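PDB 5NDX: glycosyl hydrolase, which probably hydrolyses O-glycosidic bonds as a family 39 glycoside hydrolase, being the bacterial orthologue of human alpha-L-iduronidase. Local coordinates for residues D568-T573 with A603-D608; K234-V239 with I292-R297; Y60-L65 with D118-T123. The protein carries 2 engineered substitutions. One frame throughout, in Å; residues are numbered along the deposited sequence.

Contact 1 (D568-T573 with A603-D608). Unlike the reference sequence in segment 603-608: R607 (reference His). With SO4 (sulfate ion), chain G.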
# COMPACT_ATOMS: atom_id res chain seq x y z
N ASP A 568 -5.08 -17.04 -13.55
CA ASP A 568 -4.30 -18.27 -13.52
C ASP A 568 -3.05 -18.05 -14.35
O ASP A 568 -3.06 -17.30 -15.34
CB ASP A 568 -5.10 -19.37 -14.18
CG ASP A 568 -6.37 -19.73 -13.41
OD1 ASP A 568 -6.43 -19.56 -12.17
OD2 ASP A 568 -7.31 -20.17 -14.08
N VAL A 569 -2.00 -18.72 -13.95
CA VAL A 569 -0.75 -18.75 -14.66
C VAL A 569 -0.56 -20.15 -15.14
O VAL A 569 -0.69 -21.10 -14.35
CB VAL A 569 0.42 -18.35 -13.78
CG1 VAL A 569 1.72 -18.49 -14.57
CG2 VAL A 569 0.26 -16.93 -13.31
N LEU A 570 -0.28 -20.29 -16.43
CA LEU A 570 -0.02 -21.59 -17.05
C LEU A 570 1.35 -21.66 -17.69
O LEU A 570 1.98 -20.66 -17.99
CB LEU A 570 -1.07 -21.89 -18.09
CG LEU A 570 -2.51 -21.89 -17.60
CD1 LEU A 570 -3.13 -20.58 -17.92
CD2 LEU A 570 -3.30 -22.97 -18.33
N VAL A 571 1.77 -22.89 -17.93
CA VAL A 571 3.07 -23.18 -18.45
C VAL A 571 2.96 -24.24 -19.53
O VAL A 571 2.23 -25.23 -19.38
CB VAL A 571 4.00 -23.63 -17.34
CG1 VAL A 571 5.03 -24.66 -17.81
CG2 VAL A 571 4.71 -22.41 -16.77
N SER A 572 3.68 -23.98 -20.61
CA SER A 572 3.86 -24.92 -21.71
C SER A 572 5.35 -25.26 -21.80
O SER A 572 6.24 -24.41 -21.56
CB SER A 572 3.39 -24.29 -23.04
OG SER A 572 3.90 -25.01 -24.15
N THR A 573 5.62 -26.50 -22.17
CA THR A 573 7.00 -26.96 -22.40
C THR A 573 7.00 -28.03 -23.53
O THR A 573 6.09 -28.85 -23.54
CB THR A 573 7.57 -27.47 -21.05
OG1 THR A 573 8.90 -27.96 -21.22
CG2 THR A 573 6.67 -28.53 -20.40
N ALA A 603 1.74 -18.46 -19.88
CA ALA A 603 0.47 -17.85 -20.31
C ALA A 603 -0.31 -17.40 -19.05
O ALA A 603 -0.23 -18.07 -18.01
CB ALA A 603 -0.36 -18.84 -21.11
N VAL A 604 -0.99 -16.26 -19.13
CA VAL A 604 -1.85 -15.78 -18.06
C VAL A 604 -3.26 -15.62 -18.61
O VAL A 604 -3.42 -15.02 -19.68
CB VAL A 604 -1.30 -14.46 -17.47
CG1 VAL A 604 -2.20 -13.99 -16.36
CG2 VAL A 604 0.09 -14.67 -16.90
N CYS A 605 -4.26 -16.20 -17.92
CA CYS A 605 -5.68 -16.12 -18.27
C CYS A 605 -6.40 -15.34 -17.19
O CYS A 605 -6.07 -15.47 -16.02
CB CYS A 605 -6.29 -17.53 -18.35
SG CYS A 605 -5.30 -18.58 -19.50
N ALA A 606 -7.40 -14.55 -17.56
CA ALA A 606 -8.32 -13.96 -16.61
C ALA A 606 -9.54 -14.86 -16.51
O ALA A 606 -9.88 -15.51 -17.50
CB ALA A 606 -8.70 -12.55 -16.98
N ARG A 607 -10.10 -14.95 -15.30
CA ARG A 607 -11.34 -15.67 -15.02
C ARG A 607 -12.28 -14.77 -14.24
O ARG A 607 -11.86 -14.12 -13.29
CB ARG A 607 -11.10 -16.92 -14.20
CG ARG A 607 -10.69 -18.10 -15.04
CD ARG A 607 -11.08 -19.43 -14.39
NE ARG A 607 -10.44 -20.47 -15.20
CZ ARG A 607 -10.96 -21.02 -16.29
NH1 ARG A 607 -12.18 -20.71 -16.70
NH2 ARG A 607 -10.26 -21.92 -16.97
N ASP A 608 -13.52 -14.67 -14.69
CA ASP A 608 -14.47 -13.88 -13.98
C ASP A 608 -15.12 -14.75 -12.90
O ASP A 608 -14.88 -15.97 -12.83
CB ASP A 608 -15.48 -13.21 -14.90
CG ASP A 608 -16.41 -14.18 -15.62
OD1 ASP A 608 -16.54 -15.35 -15.22
OD2 ASP A 608 -17.01 -13.72 -16.63
S SO4 G . -11.74 -23.22 -19.74
O1 SO4 G . -12.70 -24.33 -19.94
O2 SO4 G . -12.43 -22.07 -19.12
O3 SO4 G . -10.64 -23.67 -18.85
O4 SO4 G . -11.17 -22.80 -21.04
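V569 and V604 form the apolar centre of this antiparallel strand pair, which lies in a C-terminal domain and is consistent with the C and F strands of a fibronectin type III-like fold. They are a non-hydrogen-bonded pair, each with CG1 anti to the backbone N, and V569 CG2 meets V604 CG2 at 4.2 Å. This face turns inward: W556 of strand 549-557 touches both valines, and F591 of strand 590-594 touches V569. L570, A603, C605 and D568 occupy the reverse face. L570 shares this face with A603, L570 CB lying 4.4 Å from A603 CB, and its chi2 of 98° lies away from a staggered value. L570 CD1 comes within 3.3 Å of C605 SG, a tight approach to a sulfur that is tied to C617 in a disulfide next to strand 618-620. Two hydrogen-bonded pairs flank the valines. In one, L570 N reaches A603 O at 2.7 Å, almost straight at 177° and in the carbonyl plane; the return bond from A603 N meets L570 O from above its carbonyl plane. In the other, D568 and C605 exchange a more even pair of bonds, both within the carbonyl planes. Beyond them, toward the end of strand 601-607, the contact turns polar. D568 and R607, an arginine where the reference sequence has histidine, cross obliquely with carboxylate and guanidinium planes 51° apart. R607 NE forms a salt bridge to D568 OD2 at 3.3 Å, with a weak hydrogen bond. The outer end of the guanidinium faces a sulfate ion, most likely picked up from the crystallisation solution: R607 NH1 donates to its O2 at 2.8 Å, and R607 NH2 to its O3 at 2.6 Å.

Contact 2 (K234-V239 with I292-R297). With SO4 (sulfate ion), chain E.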
# COMPACT_ATOMS: atom_id res chain seq x y z
N LYS A 234 -2.99 2.63 19.74
CA LYS A 234 -4.21 3.40 20.07
C LYS A 234 -4.72 4.05 18.76
O LYS A 234 -4.34 5.15 18.42
CB LYS A 234 -3.89 4.53 21.11
CG LYS A 234 -3.83 4.07 22.57
CD LYS A 234 -3.07 2.75 22.70
CE LYS A 234 -2.62 2.30 24.12
NZ LYS A 234 -1.12 2.38 24.21
N THR A 235 -5.53 3.32 18.02
CA THR A 235 -5.83 3.72 16.65
C THR A 235 -6.69 4.99 16.61
O THR A 235 -6.43 5.88 15.79
CB THR A 235 -6.46 2.59 15.83
OG1 THR A 235 -7.59 2.06 16.52
CG2 THR A 235 -5.48 1.47 15.63
N ASN A 236 -7.71 5.06 17.45
CA ASN A 236 -8.56 6.26 17.50
C ASN A 236 -7.79 7.53 17.84
O ASN A 236 -8.18 8.63 17.36
CB ASN A 236 -9.81 6.09 18.40
CG ASN A 236 -11.04 5.53 17.62
OD1 ASN A 236 -11.69 4.57 18.07
ND2 ASN A 236 -11.37 6.11 16.51
N ALA A 237 -6.66 7.41 18.56
CA ALA A 237 -5.89 8.61 18.88
C ALA A 237 -5.16 9.19 17.67
O ALA A 237 -4.80 10.36 17.66
CB ALA A 237 -4.92 8.35 20.04
N ILE A 238 -4.93 8.37 16.65
CA ILE A 238 -4.37 8.87 15.41
C ILE A 238 -5.33 9.91 14.83
O ILE A 238 -4.91 11.00 14.47
CB ILE A 238 -4.10 7.75 14.38
CG1 ILE A 238 -3.00 6.81 14.89
CG2 ILE A 238 -3.72 8.35 13.02
CD1 ILE A 238 -2.89 5.50 14.08
N VAL A 239 -6.59 9.56 14.73
CA VAL A 239 -7.63 10.49 14.29
C VAL A 239 -7.78 11.68 15.28
O VAL A 239 -7.96 12.82 14.84
CB VAL A 239 -8.97 9.78 14.13
CG1 VAL A 239 -10.10 10.80 13.99
CG2 VAL A 239 -8.91 8.87 12.92
N ILE A 292 -8.21 2.84 8.67
CA ILE A 292 -8.89 3.39 7.52
C ILE A 292 -10.35 3.69 7.81
O ILE A 292 -10.83 4.80 7.52
CB ILE A 292 -8.71 2.46 6.30
CG1 ILE A 292 -7.26 2.61 5.80
CG2 ILE A 292 -9.77 2.76 5.23
CD1 ILE A 292 -6.75 1.48 4.90
N GLU A 293 -11.06 2.72 8.39
CA GLU A 293 -12.47 2.94 8.62
C GLU A 293 -12.73 4.11 9.60
O GLU A 293 -13.69 4.87 9.43
CB GLU A 293 -13.15 1.65 9.08
CG GLU A 293 -14.66 1.75 9.18
CD GLU A 293 -15.19 2.28 10.51
OE1 GLU A 293 -14.46 2.34 11.51
OE2 GLU A 293 -16.41 2.59 10.53
N GLN A 294 -11.89 4.23 10.62
CA GLN A 294 -11.98 5.35 11.55
C GLN A 294 -11.78 6.71 10.85
O GLN A 294 -12.47 7.68 11.15
CB GLN A 294 -10.95 5.21 12.68
CG GLN A 294 -11.25 4.11 13.69
CD GLN A 294 -10.04 3.75 14.55
OE1 GLN A 294 -8.91 4.11 14.27
NE2 GLN A 294 -10.27 2.98 15.54
N HIS A 295 -10.80 6.80 9.96
CA HIS A 295 -10.62 8.02 9.20
C HIS A 295 -11.85 8.32 8.32
O HIS A 295 -12.30 9.47 8.23
CB HIS A 295 -9.36 7.96 8.33
CG HIS A 295 -8.11 8.23 9.10
ND1 HIS A 295 -7.55 7.30 9.94
CD2 HIS A 295 -7.32 9.33 9.15
CE1 HIS A 295 -6.47 7.83 10.50
NE2 HIS A 295 -6.31 9.06 10.03
N ASP A 296 -12.40 7.30 7.67
CA ASP A 296 -13.57 7.48 6.84
C ASP A 296 -14.79 7.95 7.67
O ASP A 296 -15.46 8.92 7.29
CB ASP A 296 -13.90 6.21 6.06
CG ASP A 296 -14.99 6.43 5.02
OD1 ASP A 296 -14.81 7.19 4.03
OD2 ASP A 296 -16.03 5.83 5.20
N ARG A 297 -15.05 7.28 8.78
CA ARG A 297 -16.23 7.55 9.57
C ARG A 297 -16.11 8.85 10.43
O ARG A 297 -17.08 9.57 10.58
CB ARG A 297 -16.53 6.36 10.44
CG ARG A 297 -17.68 6.56 11.45
CD ARG A 297 -18.07 5.26 12.13
NE ARG A 297 -16.86 4.49 12.52
CZ ARG A 297 -16.12 4.70 13.61
NH1 ARG A 297 -16.48 5.60 14.52
NH2 ARG A 297 -15.04 3.98 13.80
S SO4 E . -19.46 7.89 14.73
O1 SO4 E . -20.11 6.80 15.50
O2 SO4 E . -20.06 7.95 13.38
O3 SO4 E . -19.67 9.17 15.44
O4 SO4 E . -18.01 7.64 14.67
O HOH W 1 -7.02 5.77 13.16
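Two successive outer helices of the (beta/alpha)8 TIM barrel pack here, the start of 235-252 against the later half of 282-300. The axes of the short segments approach to 9.5 Å, 37° apart in direction. Q294 carries the polar half. Extended beyond CG, it crosses T235 at about a right angle, and its NE2 donates in the amide plane to T235 OG1 at 3.0 Å. That hydroxyl is also hydrogen-bonded to D416 and to R290 of the second helix, so several groups fix its position. The other end of the amide is joined through one water, which donates both to Q294 OE1 and to T235 O and so bridges two acceptors that could not bond directly. The amide of N236 stacks on that of Q294, 29° from parallel. Farther along lies the apolar half. V239 CG2 sits over one face of the H295 imidazole, 3.7 Å from its centroid, in a CH-pi contact displaced toward the rim. I238 CG2 instead meets the ring edge, 3.8 Å from H295 CE1, while ND1 of the same ring bonds back to I291 O. Facing helix 390-393 and strand 395-401, R297 grips E293 side-on: R297 NE bonds to E293 OE2 at 2.8 Å and R297 NH2 to E293 OE1 at 2.9 Å. R297 NH1 forms a salt bridge with D391 and donates to O4 of a sulfate ion at 2.6 Å.

Contact 3 (Y60-L65 with D118-T123). Unlike the reference sequence in segment 60-65: L65 (reference Val).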
# COMPACT_ATOMS: atom_id res chain seq x y z
N TYR A 60 15.25 10.06 0.87
CA TYR A 60 16.62 10.35 0.40
C TYR A 60 16.84 10.04 -1.08
O TYR A 60 17.91 9.58 -1.47
CB TYR A 60 17.65 9.58 1.25
CG TYR A 60 17.59 9.88 2.72
CD1 TYR A 60 17.97 11.13 3.19
CD2 TYR A 60 17.22 8.91 3.65
CE1 TYR A 60 17.98 11.44 4.55
CE2 TYR A 60 17.22 9.20 5.02
CZ TYR A 60 17.60 10.48 5.45
OH TYR A 60 17.60 10.84 6.77
N LEU A 61 15.84 10.33 -1.92
CA LEU A 61 16.05 10.20 -3.36
C LEU A 61 17.29 11.00 -3.83
O LEU A 61 18.04 10.52 -4.66
CB LEU A 61 14.79 10.59 -4.15
CG LEU A 61 13.71 9.49 -4.11
CD1 LEU A 61 12.39 10.09 -4.54
CD2 LEU A 61 14.11 8.30 -4.96
N TYR A 62 17.52 12.19 -3.28
CA TYR A 62 18.68 13.00 -3.74
C TYR A 62 20.07 12.49 -3.29
O TYR A 62 21.07 12.88 -3.88
CB TYR A 62 18.50 14.47 -3.36
CG TYR A 62 17.50 15.26 -4.20
CD1 TYR A 62 17.36 15.04 -5.58
CD2 TYR A 62 16.69 16.25 -3.62
CE1 TYR A 62 16.50 15.80 -6.37
CE2 TYR A 62 15.80 17.00 -4.39
CZ TYR A 62 15.72 16.78 -5.77
OH TYR A 62 14.91 17.53 -6.58
N ASN A 63 20.14 11.57 -2.31
CA ASN A 63 21.41 10.85 -2.04
C ASN A 63 21.82 9.96 -3.18
O ASN A 63 22.94 9.55 -3.22
CB ASN A 63 21.36 10.02 -0.75
CG ASN A 63 21.33 10.88 0.50
OD1 ASN A 63 21.53 12.09 0.46
ND2 ASN A 63 21.07 10.26 1.62
N LEU A 64 20.90 9.66 -4.10
CA LEU A 64 21.25 8.94 -5.31
C LEU A 64 22.05 9.81 -6.31
O LEU A 64 22.67 9.27 -7.20
CB LEU A 64 20.00 8.39 -6.01
CG LEU A 64 19.22 7.33 -5.20
CD1 LEU A 64 18.01 6.82 -5.95
CD2 LEU A 64 20.14 6.18 -4.74
N LEU A 65 21.98 11.13 -6.17
CA LEU A 65 22.72 12.02 -7.06
C LEU A 65 24.14 12.22 -6.53
O LEU A 65 24.39 12.07 -5.36
CB LEU A 65 22.03 13.38 -7.14
CG LEU A 65 20.65 13.46 -7.80
CD1 LEU A 65 20.27 14.91 -7.95
CD2 LEU A 65 20.61 12.75 -9.13
N ASP A 118 17.66 25.38 -7.80
CA ASP A 118 18.08 24.97 -9.14
C ASP A 118 18.09 23.44 -9.28
O ASP A 118 17.79 22.95 -10.33
CB ASP A 118 19.45 25.53 -9.49
CG ASP A 118 19.45 27.07 -9.69
OD1 ASP A 118 18.37 27.70 -9.87
OD2 ASP A 118 20.55 27.62 -9.67
N LEU A 119 18.45 22.73 -8.21
CA LEU A 119 18.37 21.26 -8.19
C LEU A 119 16.91 20.76 -8.43
O LEU A 119 16.65 19.92 -9.29
CB LEU A 119 18.94 20.74 -6.87
CG LEU A 119 18.65 19.28 -6.55
CD1 LEU A 119 19.24 18.39 -7.63
CD2 LEU A 119 19.19 18.98 -5.17
N VAL A 120 15.97 21.39 -7.74
CA VAL A 120 14.55 21.04 -7.86
C VAL A 120 14.09 21.31 -9.29
O VAL A 120 13.46 20.46 -9.96
CB VAL A 120 13.71 21.77 -6.79
CG1 VAL A 120 12.21 21.54 -7.00
CG2 VAL A 120 14.10 21.30 -5.39
N THR A 121 14.45 22.48 -9.80
CA THR A 121 14.12 22.83 -11.19
C THR A 121 14.72 21.84 -12.16
O THR A 121 14.01 21.35 -13.04
CB THR A 121 14.59 24.29 -11.52
OG1 THR A 121 13.81 25.20 -10.74
CG2 THR A 121 14.37 24.61 -12.99
N ALA A 122 16.01 21.51 -11.99
CA ALA A 122 16.65 20.54 -12.88
C ALA A 122 15.96 19.12 -12.84
O ALA A 122 15.86 18.41 -13.87
CB ALA A 122 18.14 20.43 -12.56
N THR A 123 15.48 18.75 -11.66
CA THR A 123 14.81 17.47 -11.45
C THR A 123 13.55 17.40 -12.28
O THR A 123 13.34 16.47 -13.07
CB THR A 123 14.44 17.28 -9.97
OG1 THR A 123 15.60 17.43 -9.15
CG2 THR A 123 13.82 15.92 -9.72
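A short 3-10 segment, 61-64, faces the flank of helix 110-131 without backbone-to-backbone contact: the nearest CA atoms, of Y62 and L119, are 9.4 Å apart. The segment is closed by bonds such as L64 N to L61 O. The gap is spanned chiefly by the side chain of Y62, whose CG is anti to the carbonyl carbon. L119 comes from the helix tip to tip and lays L119 CD2 over the centre of the Y62 ring, 3.9 Å from its centroid and 9° off the normal, a CH-pi contact. Its other methyl, L119 CD1, meets L65 CD1 at 3.6 Å; L65 stands where the reference sequence has valine. At the far end of the ring Y62 OH donates to T123 OG1 at 2.7 Å, and T123 OG1 in turn donates to L119 O at 2.7 Å from above the carbonyl plane. L119 O also accepts the helical bond from T123 N, so this buried relay ends on a doubly used carbonyl. A phenylalanine in place of Y62 would lack the hydroxyl donor and would probably leave T123 OG1 without its link to 60-65. In the TIM barrel the contact joins the loop after strand 55-58 to the helix after strand 91-95. W116 of helix 110-131 meets the Y62 ring nearly perpendicularly, F94 of strand 91-95 touches T123, and L78 of helix 76-87 packs against L65.

In the fold
From the N terminus, contact 3 comes first: 60-65 meets 118-123, closing a loop that takes in helix 76-87 and strand 91-95 of the catalytic barrel. Contact 2 follows, with 234-239 and 292-297 enclosing strand 261-263 in the later part of the same barrel, its centre about 35 Å from that of contact 3. Contact 1 is last, joining 568-573 to 603-608 across a shorter, helix-free loop in the C-terminal domain, fibronectin type III-like as its strand order suggests. The three loops run in series; none nests in or crosses another. Contacts 1 and 2 lie on opposite sides of the chain's centre, and no two touch, the closest atoms being about 22 Å apart, between contacts 2 and 3.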